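Local coordinates for oxidoreductase, zinc-binding dehydrogenase family (Myxococcus xanthus, PDB 5K1S), which is a zinc-containing reductase of the medium-chain family, involved in an alternative route for the de novo biosynthesis of isovaleryl coenzyme A, at residues 150-155 / 316-321; 186-191 / 254-259; 200-205 / 324-329; 277-282 / 304-309. One frame throughout, in Å; residues are numbered along the deposited sequence.

Contact 1. Residues 150-155 / 316-321; sequences GRVPAS and EALRLT
With CG of Leu318 anti to the carbonyl carbon (chi1 -66°) and CD1 carried outward by an extended chi2 of 167°, the leucine branch lies against the backbone of Gly150 and Arg151. CD1 is 3.8 Å from Gly150 C and 4.1 Å from Val152 CG2; the two side chains cross obliquely. The second apolar touch comes from Pro153, whose ring lies at about a right angle to the leucine: its CD is 4.0 Å from Leu318 CB. The neighbouring ring atom, Pro153 CG, packs on the helix backbone, 4.1 Å from Arg319 CA and 3.9 Å from Leu318 O. No hydrogen bond joins the two segments. In the medium-chain fold this joins the end of strand 149-151, in the GroES-like part, to helix 311-323, which follows the last strand of the Rossmann sheet. An alanine in place of Pro153 would probably open a gap beside Leu318 CB and Arg319 CA, and leave the loop backbone freer to turn. Along the helix, Arg319 is salt-bridged to Glu316, its NE donating to OE1 (3.1 Å) from above the carboxylate plane; through OE2 the same carboxylate is salt-bridged to Arg176 as well. Arg151 N bonds to Asp315, just before residues 316-321.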
# COMPACT_ATOMS: atom_id res chain seq x y z
N GLY A 150 -14.18 19.11 15.23
CA GLY A 150 -15.19 18.08 15.16
C GLY A 150 -16.26 18.32 16.20
O GLY A 150 -15.99 18.99 17.20
N ARG A 151 -17.46 17.79 16.00
CA ARG A 151 -18.60 18.09 16.86
C ARG A 151 -18.76 17.00 17.91
O ARG A 151 -18.84 15.81 17.58
CB ARG A 151 -19.88 18.22 16.03
CG ARG A 151 -19.80 19.35 15.02
CD ARG A 151 -21.14 19.66 14.40
NE ARG A 151 -21.09 20.91 13.64
CZ ARG A 151 -21.23 22.12 14.18
NH1 ARG A 151 -21.44 22.26 15.48
NH2 ARG A 151 -21.17 23.20 13.40
N VAL A 152 -18.83 17.42 19.17
CA VAL A 152 -18.93 16.50 20.30
C VAL A 152 -20.41 16.36 20.65
O VAL A 152 -21.05 17.36 21.01
CB VAL A 152 -18.14 17.01 21.51
CG1 VAL A 152 -18.25 16.03 22.67
CG2 VAL A 152 -16.68 17.23 21.12
N PRO A 153 -20.99 15.16 20.57
CA PRO A 153 -22.39 15.00 21.00
C PRO A 153 -22.56 15.41 22.45
O PRO A 153 -21.67 15.24 23.28
CB PRO A 153 -22.65 13.50 20.81
CG PRO A 153 -21.64 13.05 19.81
CD PRO A 153 -20.43 13.90 20.05
N ALA A 154 -23.73 15.98 22.75
CA ALA A 154 -24.01 16.42 24.11
C ALA A 154 -23.94 15.28 25.11
O ALA A 154 -23.72 15.53 26.30
CB ALA A 154 -25.39 17.08 24.17
N SER A 155 -24.10 14.04 24.66
CA SER A 155 -24.08 12.88 25.54
C SER A 155 -22.68 12.41 25.88
O SER A 155 -22.54 11.44 26.63
CB SER A 155 -24.86 11.73 24.89
OG SER A 155 -24.87 10.58 25.72
N GLU A 316 -17.55 11.40 12.94
CA GLU A 316 -18.04 10.03 13.05
C GLU A 316 -17.46 9.33 14.27
O GLU A 316 -18.17 8.62 14.99
CB GLU A 316 -17.71 9.25 11.77
CG GLU A 316 -18.20 7.81 11.77
CD GLU A 316 -19.71 7.71 11.85
OE1 GLU A 316 -20.40 8.75 11.73
OE2 GLU A 316 -20.22 6.58 12.03
N ALA A 317 -16.16 9.50 14.51
CA ALA A 317 -15.53 8.88 15.67
C ALA A 317 -16.17 9.38 16.96
O ALA A 317 -16.49 8.58 17.85
CB ALA A 317 -14.03 9.17 15.67
N LEU A 318 -16.35 10.69 17.09
CA LEU A 318 -17.01 11.24 18.26
C LEU A 318 -18.41 10.67 18.42
O LEU A 318 -18.86 10.38 19.54
CB LEU A 318 -17.06 12.77 18.17
CG LEU A 318 -15.70 13.47 18.23
CD1 LEU A 318 -15.83 14.93 17.82
CD2 LEU A 318 -15.10 13.36 19.62
N ARG A 319 -19.12 10.49 17.30
CA ARG A 319 -20.46 9.91 17.37
C ARG A 319 -20.42 8.47 17.86
O ARG A 319 -21.28 8.05 18.65
CB ARG A 319 -21.13 9.98 16.00
CG ARG A 319 -22.61 9.63 16.02
CD ARG A 319 -23.17 9.47 14.62
NE ARG A 319 -22.56 8.35 13.91
CZ ARG A 319 -22.84 7.07 14.14
NH1 ARG A 319 -23.73 6.74 15.07
NH2 ARG A 319 -22.23 6.12 13.44
N LEU A 320 -19.42 7.70 17.42
CA LEU A 320 -19.33 6.30 17.83
C LEU A 320 -19.08 6.17 19.33
O LEU A 320 -19.55 5.22 19.96
CB LEU A 320 -18.22 5.60 17.05
CG LEU A 320 -18.52 5.37 15.56
CD1 LEU A 320 -17.26 4.97 14.82
CD2 LEU A 320 -19.60 4.32 15.39
N THR A 321 -18.34 7.11 19.92
CA THR A 321 -18.08 7.05 21.36
C THR A 321 -19.33 7.40 22.16
O THR A 321 -19.61 6.79 23.19
CB THR A 321 -16.93 7.98 21.73
OG1 THR A 321 -15.82 7.74 20.86
CG2 THR A 321 -16.50 7.74 23.17

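Contact 2. Residues 186-191 / 254-259; sequences TVLITG and DVAVEI
Thr190 and Glu258 meet through the threonine hydroxyl, which donates to Glu258 OE2 at 2.7 Å. That hydroxyl lies between the backbone N and the carbonyl carbon (chi1 67°), and it also accepts from Ile259 N at 2.9 Å and from Val260 N. Glu258 OE2 takes a further N-H from Gly261, while OE1 is met by the hydroxyl of Thr268, so both carboxylate oxygens of this buried side chain have partners. A valine in place of Thr190 would probably leave the N-H groups of Ile259 and Val260 without this acceptor and the glutamate short of one donor. Between the strands, Leu188 N donates to Val255 O (2.9 Å), Val257 N to Leu188 O, and Thr190 N to Val257 O (3.1 Å). This is the parallel pairing of strands 186-190 and 253-258, the first and fourth of a Rossmann sheet; Gly191 opens the turn into helix 195-206, where such folds usually hold the dinucleotide. On one face, Val187 CG2 packs on Val255 CG1 at 3.7 Å. At the start of the pairing, Asp254 OD1 accepts from Thr186 N (3.0 Å) and Thr186 OG1 (2.9 Å), which reach it from opposite faces of the carboxylate plane, both on its anti side.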
# COMPACT_ATOMS: atom_id res chain seq x y z
N THR A 186 -11.98 -11.26 7.88
CA THR A 186 -11.17 -11.49 9.06
C THR A 186 -10.09 -10.42 9.14
O THR A 186 -9.35 -10.22 8.17
CB THR A 186 -10.55 -12.88 9.04
OG1 THR A 186 -9.82 -13.06 7.81
CG2 THR A 186 -11.62 -13.96 9.15
N VAL A 187 -10.00 -9.75 10.28
CA VAL A 187 -9.11 -8.60 10.46
C VAL A 187 -8.03 -8.98 11.46
O VAL A 187 -8.32 -9.49 12.55
CB VAL A 187 -9.89 -7.36 10.94
CG1 VAL A 187 -8.96 -6.15 11.02
CG2 VAL A 187 -11.07 -7.08 10.02
N LEU A 188 -6.78 -8.72 11.08
CA LEU A 188 -5.64 -8.89 11.97
C LEU A 188 -5.21 -7.52 12.48
O LEU A 188 -5.04 -6.58 11.69
CB LEU A 188 -4.47 -9.56 11.25
CG LEU A 188 -3.17 -9.70 12.05
CD1 LEU A 188 -3.38 -10.56 13.28
CD2 LEU A 188 -2.07 -10.27 11.17
N ILE A 189 -5.05 -7.40 13.80
CA ILE A 189 -4.66 -6.14 14.43
C ILE A 189 -3.45 -6.41 15.31
O ILE A 189 -3.50 -7.28 16.19
CB ILE A 189 -5.80 -5.53 15.26
CG1 ILE A 189 -7.04 -5.31 14.38
CG2 ILE A 189 -5.35 -4.21 15.88
CD1 ILE A 189 -8.27 -4.84 15.14
N THR A 190 -2.37 -5.69 15.06
CA THR A 190 -1.20 -5.71 15.93
C THR A 190 -1.26 -4.54 16.90
O THR A 190 -1.94 -3.53 16.66
CB THR A 190 0.09 -5.65 15.11
OG1 THR A 190 0.19 -4.37 14.46
CG2 THR A 190 0.12 -6.75 14.06
N GLY A 191 -0.54 -4.68 18.01
CA GLY A 191 -0.61 -3.66 19.05
C GLY A 191 -2.03 -3.36 19.48
O GLY A 191 -2.35 -2.21 19.79
N ASP A 254 -8.03 -11.43 5.62
CA ASP A 254 -8.36 -10.59 4.48
C ASP A 254 -7.66 -9.24 4.57
O ASP A 254 -7.18 -8.72 3.55
CB ASP A 254 -9.88 -10.40 4.39
CG ASP A 254 -10.62 -11.71 4.23
OD1 ASP A 254 -10.98 -12.32 5.25
OD2 ASP A 254 -10.85 -12.12 3.07
N VAL A 255 -7.61 -8.65 5.76
CA VAL A 255 -7.00 -7.35 5.97
C VAL A 255 -6.26 -7.37 7.30
O VAL A 255 -6.61 -8.12 8.22
CB VAL A 255 -8.05 -6.21 5.94
CG1 VAL A 255 -9.14 -6.47 6.97
CG2 VAL A 255 -7.40 -4.85 6.18
N ALA A 256 -5.21 -6.55 7.40
CA ALA A 256 -4.41 -6.45 8.61
C ALA A 256 -4.20 -4.98 8.95
O ALA A 256 -3.89 -4.17 8.07
CB ALA A 256 -3.06 -7.15 8.45
N VAL A 257 -4.38 -4.64 10.22
CA VAL A 257 -4.15 -3.29 10.73
C VAL A 257 -2.80 -3.32 11.43
O VAL A 257 -2.69 -3.80 12.57
CB VAL A 257 -5.28 -2.84 11.67
CG1 VAL A 257 -5.01 -1.44 12.19
CG2 VAL A 257 -6.62 -2.90 10.95
N GLU A 258 -1.77 -2.81 10.77
CA GLU A 258 -0.40 -2.86 11.28
C GLU A 258 -0.13 -1.59 12.07
O GLU A 258 0.26 -0.56 11.51
CB GLU A 258 0.59 -3.04 10.13
CG GLU A 258 2.04 -3.09 10.58
CD GLU A 258 2.33 -4.23 11.54
OE1 GLU A 258 2.66 -5.34 11.06
OE2 GLU A 258 2.22 -4.02 12.76
N ILE A 259 -0.32 -1.67 13.39
CA ILE A 259 -0.03 -0.54 14.27
C ILE A 259 1.41 -0.56 14.75
O ILE A 259 2.07 0.48 14.82
CB ILE A 259 -1.01 -0.54 15.45
CG1 ILE A 259 -2.46 -0.40 14.96
CG2 ILE A 259 -0.67 0.58 16.44
CD1 ILE A 259 -3.50 -0.61 16.03

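Contact 3. Residues 200-205 / 324-329; sequences SVQLAR and GGVRQF
Gln202 and Arg327 are joined by a two-point amide-to-backbone grip. CG of Gln202 is anti to the carbonyl carbon and the chain is extended beyond it, which carries the amide out to the loop. Gln202 OE1 accepts from Arg327 N at 2.7 Å, with an N-H...acceptor angle of 165°, and Gln202 NE2 returns a longer bond of 3.3 Å to Arg327 O. The second partner lies only 12° out of the amide plane, whereas Arg327 N is tilted 30° from the plane of the glutamine carbonyl. Two bonds to one residue fix the rotation of the amide. NE2 also sits at the edge of the Phe329 ring, 3.5 Å from CE1, and Val326 CG1 lies 3.6 Å from the same nitrogen. Closer to the helix, Gln202 CB is 3.6 Å from Gly325 O, and Val326 CG2 packs on Leu203 CB at 4.1 Å. Further out, Phe329 CE2 stands over the centre of the Arg327 guanidinium, and Gln202 NE2 has a weak bond to Leu198 O. Val326 also leans on Thr168 of helix 165-178. Gly324, the first residue after helix 311-323, leaves helical geometry with a positive phi. The helix that supplies the glutamine, 195-206, follows the first strand of a Rossmann fold; the contact ties that fold, which in medium-chain reductases usually binds the dinucleotide, to the chain running back to the mixed sheet.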
# COMPACT_ATOMS: atom_id res chain seq x y z
N SER A 200 -9.80 0.19 17.08
CA SER A 200 -9.91 -0.58 15.85
C SER A 200 -10.62 -1.91 16.09
O SER A 200 -11.48 -2.31 15.30
CB SER A 200 -8.52 -0.82 15.26
OG SER A 200 -7.87 0.40 14.97
N VAL A 201 -10.28 -2.60 17.19
CA VAL A 201 -10.95 -3.85 17.52
C VAL A 201 -12.45 -3.65 17.57
O VAL A 201 -13.22 -4.35 16.89
CB VAL A 201 -10.42 -4.40 18.86
CG1 VAL A 201 -11.27 -5.57 19.35
CG2 VAL A 201 -8.96 -4.83 18.72
N GLN A 202 -12.90 -2.68 18.37
CA GLN A 202 -14.33 -2.42 18.49
C GLN A 202 -14.93 -2.06 17.13
O GLN A 202 -15.97 -2.60 16.74
CB GLN A 202 -14.58 -1.28 19.48
CG GLN A 202 -14.07 -1.55 20.88
CD GLN A 202 -14.32 -0.38 21.82
OE1 GLN A 202 -15.41 -0.26 22.39
NE2 GLN A 202 -13.33 0.49 21.96
N LEU A 203 -14.27 -1.16 16.40
CA LEU A 203 -14.82 -0.70 15.13
C LEU A 203 -14.92 -1.84 14.13
O LEU A 203 -15.88 -1.92 13.35
CB LEU A 203 -13.97 0.44 14.58
CG LEU A 203 -14.52 1.20 13.37
CD1 LEU A 203 -15.89 1.79 13.66
CD2 LEU A 203 -13.55 2.30 12.96
N ALA A 204 -13.93 -2.74 14.13
CA ALA A 204 -13.99 -3.89 13.24
C ALA A 204 -15.12 -4.84 13.63
O ALA A 204 -15.94 -5.22 12.79
CB ALA A 204 -12.64 -4.62 13.25
N ARG A 205 -15.17 -5.22 14.90
CA ARG A 205 -16.26 -6.08 15.37
C ARG A 205 -17.62 -5.42 15.15
O ARG A 205 -18.61 -6.12 14.93
CB ARG A 205 -16.07 -6.41 16.85
N GLY A 324 -21.62 4.36 21.96
CA GLY A 324 -21.08 3.18 22.61
C GLY A 324 -20.45 2.18 21.66
O GLY A 324 -19.91 1.17 22.13
N GLY A 325 -20.51 2.41 20.35
CA GLY A 325 -19.90 1.49 19.41
C GLY A 325 -18.40 1.34 19.62
O GLY A 325 -17.85 0.25 19.43
N VAL A 326 -17.73 2.42 20.02
CA VAL A 326 -16.30 2.39 20.30
C VAL A 326 -16.06 3.15 21.60
O VAL A 326 -16.05 4.38 21.62
CB VAL A 326 -15.48 2.98 19.14
CG1 VAL A 326 -13.99 2.94 19.46
CG2 VAL A 326 -15.77 2.24 17.85
N ARG A 327 -15.86 2.41 22.69
CA ARG A 327 -15.66 3.03 23.99
C ARG A 327 -14.30 3.74 24.05
O ARG A 327 -13.42 3.53 23.22
CB ARG A 327 -15.73 1.99 25.10
CG ARG A 327 -17.14 1.52 25.45
CD ARG A 327 -17.10 0.53 26.59
NE ARG A 327 -16.39 1.07 27.75
CZ ARG A 327 -15.97 0.35 28.79
NH1 ARG A 327 -16.17 -0.97 28.81
NH2 ARG A 327 -15.34 0.93 29.79
N GLN A 328 -14.16 4.59 25.06
CA GLN A 328 -12.90 5.25 25.37
C GLN A 328 -12.43 4.78 26.74
O GLN A 328 -13.22 4.74 27.69
CB GLN A 328 -13.05 6.78 25.35
CG GLN A 328 -13.00 7.38 23.95
CD GLN A 328 -11.67 7.14 23.27
OE1 GLN A 328 -10.63 7.10 23.92
NE2 GLN A 328 -11.70 6.97 21.95
N PHE A 329 -11.15 4.43 26.83
CA PHE A 329 -10.57 3.88 28.05
C PHE A 329 -9.64 4.93 28.66
O PHE A 329 -8.43 4.92 28.44
CB PHE A 329 -9.83 2.57 27.74
CG PHE A 329 -10.69 1.54 27.07
CD1 PHE A 329 -10.88 1.57 25.69
CD2 PHE A 329 -11.31 0.55 27.80
CE1 PHE A 329 -11.67 0.62 25.07
CE2 PHE A 329 -12.10 -0.41 27.18
CZ PHE A 329 -12.28 -0.37 25.81

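Contact 4. Residues 277-282 / 304-309; sequences RVVVVG and LGAYAT
Val279 turns its two methyls to Ala306, just past the end of strand 302-305, and to Leu304 within it. Its CG1, anti to the backbone N (chi1 -172°), lies 4.1 Å from Ala306 CB, while its CG2 only brushes Leu304 CD1 at 4.5 Å. The Val279 and Leu304 side chains stand on the same face of the sheet. Val280 points to the other face, where its bridge partner Gly305 has no side chain to set beside it; Gly305 CA instead makes a CA-H...O contact of 3.4 Å with Val280 O. Past the end of the strand, Val281 CG2 rests against Ala306 O at 3.6 Å. Backbone bonds fix this parallel register: Leu304 N donates to Val278 O, Val280 N to Leu304 O, and Ala306 N to Val280 O at 3.0 Å. Strands 276-280 and 302-305 are the fifth and sixth of the Rossmann sheet, with strand 253-258 paired to the former. Helix 165-178 packs on the face of Val279 and Leu304, through Thr174 and Arg178. Strand 302-305 ends the sheet within the chain, but Leu304 pairs antiparallel with a strand of the second subunit, so the sheet runs on across the interface, where Val280 also packs on Ile297 of that subunit.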
# COMPACT_ATOMS: atom_id res chain seq x y z
N ARG A 277 -4.91 -7.17 2.14
CA ARG A 277 -4.41 -5.80 2.17
C ARG A 277 -3.98 -5.44 3.59
O ARG A 277 -4.73 -5.68 4.54
CB ARG A 277 -5.47 -4.82 1.66
CG ARG A 277 -6.79 -4.88 2.42
CD ARG A 277 -7.90 -4.19 1.64
NE ARG A 277 -9.13 -4.10 2.42
CZ ARG A 277 -10.01 -5.09 2.55
NH1 ARG A 277 -9.80 -6.26 1.97
NH2 ARG A 277 -11.10 -4.90 3.28
N VAL A 278 -2.79 -4.87 3.71
CA VAL A 278 -2.23 -4.45 4.99
C VAL A 278 -2.32 -2.94 5.06
O VAL A 278 -1.77 -2.23 4.21
CB VAL A 278 -0.78 -4.93 5.16
CG1 VAL A 278 -0.20 -4.42 6.48
CG2 VAL A 278 -0.71 -6.44 5.09
N VAL A 279 -3.00 -2.43 6.09
CA VAL A 279 -3.15 -1.00 6.30
C VAL A 279 -2.15 -0.59 7.38
O VAL A 279 -2.33 -0.91 8.56
CB VAL A 279 -4.58 -0.63 6.69
CG1 VAL A 279 -4.75 0.88 6.71
CG2 VAL A 279 -5.58 -1.27 5.73
N VAL A 280 -1.10 0.12 6.98
CA VAL A 280 -0.03 0.50 7.88
C VAL A 280 -0.33 1.88 8.45
O VAL A 280 -0.54 2.84 7.70
CB VAL A 280 1.33 0.49 7.17
CG1 VAL A 280 2.46 0.74 8.17
CG2 VAL A 280 1.54 -0.82 6.43
N VAL A 281 -0.36 1.98 9.78
CA VAL A 281 -0.60 3.26 10.44
C VAL A 281 0.47 3.61 11.47
O VAL A 281 0.60 4.79 11.84
CB VAL A 281 -2.00 3.28 11.09
CG1 VAL A 281 -2.12 2.21 12.17
CG2 VAL A 281 -2.33 4.66 11.66
N GLY A 282 1.26 2.66 11.97
CA GLY A 282 2.21 2.95 13.02
C GLY A 282 3.52 2.21 12.82
O GLY A 282 3.59 1.17 12.16
N LEU A 304 -1.31 -0.48 2.36
CA LEU A 304 -1.89 0.85 2.33
C LEU A 304 -1.47 1.64 3.56
O LEU A 304 -1.52 1.12 4.68
CB LEU A 304 -3.42 0.77 2.27
CG LEU A 304 -4.01 -0.18 1.22
CD1 LEU A 304 -5.52 -0.23 1.35
CD2 LEU A 304 -3.60 0.25 -0.18
N GLY A 305 -1.05 2.88 3.35
CA GLY A 305 -0.75 3.77 4.45
C GLY A 305 -1.96 4.61 4.85
O GLY A 305 -2.79 4.97 4.02
N ALA A 306 -2.05 4.89 6.14
CA ALA A 306 -3.12 5.72 6.69
C ALA A 306 -2.52 6.72 7.66
O ALA A 306 -1.74 6.35 8.54
CB ALA A 306 -4.17 4.86 7.41
N TYR A 307 -2.87 8.00 7.49
CA TYR A 307 -2.25 9.07 8.25
C TYR A 307 -3.30 10.12 8.62
O TYR A 307 -4.16 10.46 7.81
CB TYR A 307 -1.12 9.72 7.44
CG TYR A 307 -0.42 10.87 8.14
CD1 TYR A 307 0.38 10.65 9.25
CD2 TYR A 307 -0.56 12.17 7.68
CE1 TYR A 307 1.02 11.69 9.89
CE2 TYR A 307 0.08 13.23 8.31
CZ TYR A 307 0.87 12.98 9.42
OH TYR A 307 1.51 14.03 10.05
N ALA A 308 -3.21 10.61 9.85
CA ALA A 308 -4.03 11.73 10.31
C ALA A 308 -5.52 11.40 10.30
O ALA A 308 -5.91 10.26 10.01
CB ALA A 308 -3.77 12.96 9.43
N THR A 309 -6.35 12.39 10.62
CA THR A 309 -7.79 12.23 10.69
C THR A 309 -8.45 13.44 10.05
O THR A 309 -7.95 14.56 10.17
CB THR A 309 -8.27 12.07 12.14
OG1 THR A 309 -7.56 11.00 12.77
CG2 THR A 309 -9.77 11.78 12.20

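Contacts 2 and 4 share the parallel Rossmann sheet: strands 253-258 and 276-280 are neighbours in it, and the contact centres lie 11 Å apart. Contacts 1 and 3 touch each other, centres 13 Å apart, through Thr321, Leu320, Leu203 and Val326, because residues 324-329 follow helix 311-323 directly. Contact 3 also meets contact 2, where Ile189 packs on Val201 of the helix following its strand. Along the chain, contacts 2 and 4 are both nested within the loop closed by contact 1, while contact 3 crosses contacts 1 and 2. The sheet core thus connects through helix 195-206 to helix 311-323, by Leu203 with Leu320 and by residues 324-329, and on to the GroES-like part, with contact 4 facing the second subunit.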